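Long-range contact in BH2621 protein (Bacillus halodurans, PDB 2QML), which probably acts as an N-acyltransferase of siderophore biosynthesis, moving a fatty acyl group from a carrier protein to a lysine amino group: residues I77-K91 with E103-Y117. Residues are numbered along the deposited sequence; the frame is centred on the assembly and turned at random.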
# COMPACT_ATOMS: atom_id res chain seq x y z
N ILE A 77 14.50 1.08 0.91
CA ILE A 77 15.16 0.94 2.20
C ILE A 77 16.62 1.18 1.91
O ILE A 77 17.23 0.50 1.09
CB ILE A 77 14.92 -0.44 2.83
CG1 ILE A 77 13.42 -0.67 3.06
CG2 ILE A 77 15.71 -0.55 4.15
CD1 ILE A 77 13.07 -2.12 3.42
N ASN A 78 17.16 2.21 2.55
CA ASN A 78 18.53 2.63 2.33
C ASN A 78 18.82 2.86 0.85
O ASN A 78 19.87 2.48 0.32
CB ASN A 78 19.50 1.63 2.95
CG ASN A 78 19.57 1.75 4.46
OD1 ASN A 78 18.98 2.63 5.09
ND2 ASN A 78 20.37 0.90 5.04
N GLY A 79 17.83 3.47 0.20
CA GLY A 79 17.90 3.81 -1.19
C GLY A 79 17.57 2.75 -2.20
O GLY A 79 17.35 3.08 -3.35
N VAL A 80 17.50 1.47 -1.77
CA VAL A 80 17.22 0.38 -2.69
C VAL A 80 15.71 0.24 -2.86
O VAL A 80 15.03 0.01 -1.89
CB VAL A 80 17.83 -0.96 -2.21
CG1 VAL A 80 17.45 -2.09 -3.16
CG2 VAL A 80 19.43 -0.88 -2.01
N PRO A 81 15.21 0.41 -4.08
CA PRO A 81 13.77 0.35 -4.33
C PRO A 81 13.31 -1.10 -4.20
O PRO A 81 13.93 -2.02 -4.74
CB PRO A 81 13.64 0.82 -5.76
CG PRO A 81 15.02 0.56 -6.36
CD PRO A 81 16.01 0.57 -5.30
N MSE A 82 12.24 -1.35 -3.46
CA MSE A 82 11.82 -2.74 -3.22
C MSE A 82 10.32 -2.93 -2.94
O MSE A 82 9.87 -4.02 -2.63
CB MSE A 82 12.69 -3.35 -2.10
CG MSE A 82 12.92 -2.46 -0.85
SE MSE A 82 11.33 -1.85 0.06
CE MSE A 82 10.78 -3.60 0.80
N SER A 83 9.53 -1.88 -3.14
CA SER A 83 8.10 -1.93 -2.90
C SER A 83 7.35 -0.93 -3.78
O SER A 83 7.86 0.12 -4.19
CB SER A 83 7.82 -1.71 -1.41
OG SER A 83 8.27 -0.46 -0.98
N TYR A 84 6.12 -1.29 -4.09
CA TYR A 84 5.25 -0.52 -4.96
C TYR A 84 3.95 -0.29 -4.18
O TYR A 84 3.44 -1.21 -3.53
CB TYR A 84 5.06 -1.21 -6.32
CG TYR A 84 3.96 -0.66 -7.21
CD1 TYR A 84 4.16 0.45 -8.04
CD2 TYR A 84 2.71 -1.26 -7.24
CE1 TYR A 84 3.16 0.94 -8.86
CE2 TYR A 84 1.73 -0.79 -8.06
CZ TYR A 84 1.96 0.33 -8.85
OH TYR A 84 0.97 0.80 -9.66
N TRP A 85 3.42 0.91 -4.34
CA TRP A 85 2.30 1.39 -3.58
C TRP A 85 1.34 2.18 -4.46
O TRP A 85 1.75 2.99 -5.31
CB TRP A 85 2.78 2.30 -2.41
CG TRP A 85 3.87 1.70 -1.60
CD1 TRP A 85 5.19 1.55 -1.96
CD2 TRP A 85 3.73 1.06 -0.34
NE1 TRP A 85 5.85 0.93 -1.02
CE2 TRP A 85 5.01 0.57 0.00
CE3 TRP A 85 2.66 0.86 0.55
CZ2 TRP A 85 5.27 -0.11 1.20
CZ3 TRP A 85 2.92 0.22 1.74
CH2 TRP A 85 4.20 -0.26 2.05
N GLU A 86 0.05 1.92 -4.28
CA GLU A 86 -0.99 2.74 -4.89
C GLU A 86 -1.80 3.30 -3.70
O GLU A 86 -2.46 2.60 -2.98
CB GLU A 86 -1.85 1.95 -5.86
CG GLU A 86 -1.09 1.43 -7.04
CD GLU A 86 -1.90 0.51 -7.95
OE1 GLU A 86 -3.07 0.18 -7.61
OE2 GLU A 86 -1.35 0.11 -9.01
N SER A 87 -1.73 4.59 -3.54
CA SER A 87 -2.49 5.37 -2.56
C SER A 87 -3.69 6.03 -3.28
O SER A 87 -3.52 6.75 -4.28
CB SER A 87 -1.58 6.40 -1.92
OG SER A 87 -2.29 7.27 -1.10
N TYR A 88 -4.93 5.85 -2.79
CA TYR A 88 -6.09 6.35 -3.51
C TYR A 88 -7.20 6.88 -2.61
O TYR A 88 -7.20 6.62 -1.41
CB TYR A 88 -6.63 5.25 -4.45
CG TYR A 88 -7.14 4.00 -3.73
CD1 TYR A 88 -8.46 3.92 -3.35
CD2 TYR A 88 -6.30 2.90 -3.47
CE1 TYR A 88 -8.93 2.79 -2.67
CE2 TYR A 88 -6.80 1.77 -2.79
CZ TYR A 88 -8.11 1.74 -2.43
OH TYR A 88 -8.65 0.64 -1.76
N TRP A 89 -8.07 7.69 -3.22
CA TRP A 89 -9.29 8.18 -2.59
C TRP A 89 -10.38 7.16 -2.80
O TRP A 89 -10.67 6.72 -3.93
CB TRP A 89 -9.75 9.50 -3.20
CG TRP A 89 -8.79 10.63 -2.97
CD1 TRP A 89 -7.96 11.21 -3.91
CD2 TRP A 89 -8.53 11.33 -1.74
NE1 TRP A 89 -7.25 12.23 -3.35
CE2 TRP A 89 -7.57 12.33 -2.02
CE3 TRP A 89 -9.04 11.24 -0.44
CZ2 TRP A 89 -7.09 13.18 -1.04
CZ3 TRP A 89 -8.58 12.10 0.52
CH2 TRP A 89 -7.62 13.07 0.21
N VAL A 90 -11.01 6.75 -1.70
CA VAL A 90 -12.08 5.76 -1.78
C VAL A 90 -13.20 6.25 -2.70
O VAL A 90 -13.71 5.47 -3.51
CB VAL A 90 -12.66 5.41 -0.40
CG1 VAL A 90 -14.01 4.63 -0.53
CG2 VAL A 90 -11.65 4.60 0.42
N LYS A 91 -13.57 7.55 -2.60
CA LYS A 91 -14.71 8.08 -3.33
C LYS A 91 -14.67 7.79 -4.82
O LYS A 91 -15.70 7.57 -5.43
CB LYS A 91 -14.84 9.59 -3.07
CG LYS A 91 -16.12 10.23 -3.66
CD LYS A 91 -16.06 11.76 -3.45
CE LYS A 91 -17.29 12.45 -4.05
NZ LYS A 91 -17.20 13.91 -3.78
N GLU A 103 -16.39 10.90 2.73
CA GLU A 103 -15.81 11.68 1.64
C GLU A 103 -14.30 11.63 1.47
O GLU A 103 -13.79 11.53 0.37
CB GLU A 103 -16.25 13.14 1.87
CG GLU A 103 -15.78 14.19 0.87
CD GLU A 103 -16.60 14.24 -0.40
OE1 GLU A 103 -17.58 13.45 -0.54
OE2 GLU A 103 -16.27 15.10 -1.26
N HIS A 104 -13.58 11.67 2.59
CA HIS A 104 -12.11 11.72 2.57
C HIS A 104 -11.43 10.42 2.95
O HIS A 104 -10.25 10.40 3.20
CB HIS A 104 -11.62 12.85 3.46
CG HIS A 104 -12.07 14.19 2.98
ND1 HIS A 104 -13.21 14.80 3.46
CD2 HIS A 104 -11.59 14.98 2.00
CE1 HIS A 104 -13.38 15.94 2.83
NE2 HIS A 104 -12.41 16.07 1.94
N ASP A 105 -12.17 9.32 2.96
CA ASP A 105 -11.55 8.04 3.22
C ASP A 105 -10.53 7.75 2.14
O ASP A 105 -10.75 8.06 0.98
CB ASP A 105 -12.59 6.91 3.22
CG ASP A 105 -13.53 6.91 4.43
OD1 ASP A 105 -13.34 7.69 5.38
OD2 ASP A 105 -14.41 6.01 4.43
N GLN A 106 -9.45 7.08 2.51
CA GLN A 106 -8.41 6.71 1.60
C GLN A 106 -8.22 5.19 1.65
O GLN A 106 -8.68 4.50 2.58
CB GLN A 106 -7.08 7.42 1.93
CG GLN A 106 -7.11 8.94 1.84
CD GLN A 106 -5.77 9.49 2.19
OE1 GLN A 106 -4.78 8.92 1.81
NE2 GLN A 106 -5.72 10.59 2.89
N GLY A 107 -7.54 4.69 0.64
CA GLY A 107 -7.16 3.30 0.54
C GLY A 107 -5.73 3.09 0.14
O GLY A 107 -5.03 4.04 -0.25
N ILE A 108 -5.26 1.85 0.28
CA ILE A 108 -3.89 1.50 -0.02
C ILE A 108 -3.77 0.13 -0.67
O ILE A 108 -4.48 -0.83 -0.28
CB ILE A 108 -2.99 1.58 1.24
CG1 ILE A 108 -1.49 1.53 0.84
CG2 ILE A 108 -3.41 0.54 2.33
CD1 ILE A 108 -1.01 2.78 0.04
N HIS A 109 -2.99 0.07 -1.73
CA HIS A 109 -2.57 -1.18 -2.34
C HIS A 109 -1.06 -1.23 -2.22
O HIS A 109 -0.40 -0.18 -2.30
CB HIS A 109 -2.95 -1.34 -3.80
CG HIS A 109 -4.42 -1.22 -4.08
ND1 HIS A 109 -5.33 -2.16 -3.63
CD2 HIS A 109 -5.09 -0.39 -4.90
CE1 HIS A 109 -6.53 -1.84 -4.11
NE2 HIS A 109 -6.42 -0.74 -4.82
N LEU A 110 -0.48 -2.42 -2.04
CA LEU A 110 0.98 -2.53 -1.89
C LEU A 110 1.53 -3.88 -2.26
O LEU A 110 0.80 -4.87 -2.33
CB LEU A 110 1.35 -2.23 -0.42
CG LEU A 110 0.90 -3.22 0.67
CD1 LEU A 110 1.94 -4.36 0.87
CD2 LEU A 110 0.59 -2.59 2.02
N LEU A 111 2.83 -3.91 -2.53
CA LEU A 111 3.58 -5.14 -2.75
C LEU A 111 5.05 -4.88 -2.46
O LEU A 111 5.52 -3.73 -2.66
CB LEU A 111 3.40 -5.64 -4.19
CG LEU A 111 4.02 -4.86 -5.36
CD1 LEU A 111 5.51 -5.20 -5.68
CD2 LEU A 111 3.19 -5.09 -6.62
N ILE A 112 5.74 -5.93 -2.02
CA ILE A 112 7.18 -6.00 -1.93
C ILE A 112 7.59 -6.79 -3.17
O ILE A 112 7.12 -7.89 -3.40
CB ILE A 112 7.71 -6.59 -0.62
CG1 ILE A 112 7.50 -5.59 0.54
CG2 ILE A 112 9.19 -6.89 -0.74
CD1 ILE A 112 7.96 -6.10 1.95
N GLY A 113 8.47 -6.21 -3.97
CA GLY A 113 8.91 -6.81 -5.25
C GLY A 113 10.02 -7.85 -5.13
O GLY A 113 9.77 -9.04 -5.28
N PRO A 114 11.24 -7.40 -4.85
CA PRO A 114 12.37 -8.34 -4.77
C PRO A 114 12.26 -9.30 -3.61
O PRO A 114 11.96 -8.92 -2.46
CB PRO A 114 13.59 -7.41 -4.61
CG PRO A 114 13.13 -6.10 -4.95
CD PRO A 114 11.67 -6.01 -4.65
N GLN A 115 12.48 -10.58 -3.92
CA GLN A 115 12.47 -11.63 -2.91
C GLN A 115 13.41 -11.37 -1.76
O GLN A 115 13.10 -11.73 -0.62
CB GLN A 115 12.85 -12.96 -3.54
CG GLN A 115 11.80 -13.45 -4.47
CD GLN A 115 12.19 -14.75 -5.09
OE1 GLN A 115 12.69 -15.66 -4.42
NE2 GLN A 115 12.02 -14.85 -6.40
N GLU A 116 14.54 -10.70 -2.05
CA GLU A 116 15.54 -10.40 -1.03
C GLU A 116 15.05 -9.42 0.04
O GLU A 116 15.77 -9.16 1.00
CB GLU A 116 16.90 -9.92 -1.63
CG GLU A 116 17.01 -8.51 -2.32
CD GLU A 116 16.75 -8.51 -3.84
OE1 GLU A 116 16.13 -9.46 -4.38
OE2 GLU A 116 17.14 -7.55 -4.51
N TYR A 117 13.86 -8.85 -0.15
CA TYR A 117 13.26 -7.99 0.89
C TYR A 117 12.05 -8.60 1.58
O TYR A 117 11.39 -7.93 2.38
CB TYR A 117 12.95 -6.60 0.28
CG TYR A 117 14.21 -5.81 0.11
CD1 TYR A 117 14.76 -5.09 1.18
CD2 TYR A 117 14.93 -5.83 -1.09
CE1 TYR A 117 15.94 -4.38 1.03
CE2 TYR A 117 16.11 -5.14 -1.25
CZ TYR A 117 16.63 -4.43 -0.18
OH TYR A 117 17.81 -3.74 -0.33
O HOH W 1 18.51 -1.96 1.25
O HOH W 2 -7.10 -1.12 -0.66
O HOH W 3 -12.42 9.35 -0.66
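Tyr88 lays its ring across Gly107, whose CA sits 3.7 Å from the ring centroid over one face. CG of Tyr88 takes the hindered position between backbone N and carbonyl carbon (chi1 64°), which folds the phenol over the neighbouring strand. Beyond the glycine, Tyr88 CE2 comes over a face of the His109 imidazole, 3.3 Å from NE2, the two rings near parallel but slid apart. Water 2 ties Tyr88 OH to Ile108 O. On this same sheet face Glu86 OE1 approaches His109 CD2 at 3.4 Å, carboxylate and imidazole planes almost perpendicular, while Glu86 OE2 accepts a 2.5 Å bond from Tyr84 OH through its anti lone pair. On the other face, Leu110 CB lies over the six-membered ring of Trp85, 3.5 Å from CE3, and Ile108 CD1 meets that ring's edge. The indole is fixed in rotation by NE1 bonding in plane to Ser83 OG.

At one end the bent selenomethionine Met82 puts CG over the centre of the Tyr117 ring (3.7 Å from its centroid), with CE against Ile112 CG1; Tyr117 OH reaches Ile77 O through water 1. At the other, Lys91, fully extended, bridges to Glu103 OE2 at 2.9 Å. Between these ends the strands pair antiparallel from Ser83–Ile112 to Trp89–Gln106. Helix 123-135 packs against Trp85 and supplies Lys134, which bonds Ser87 OG, Gln106 OE1 and Gly107 O; Gln106 NE2 bonds Thr140 OG1. Met82 and Ser83 form a classic bulge against Gly75 of strand 70-77. Strand 106-112 runs through helix 123-135 into the adjacent parallel strand 142-145, the beta-alpha-beta crossover of the GNAT acetyltransferase core, with 80-89 its antiparallel neighbour on the other side.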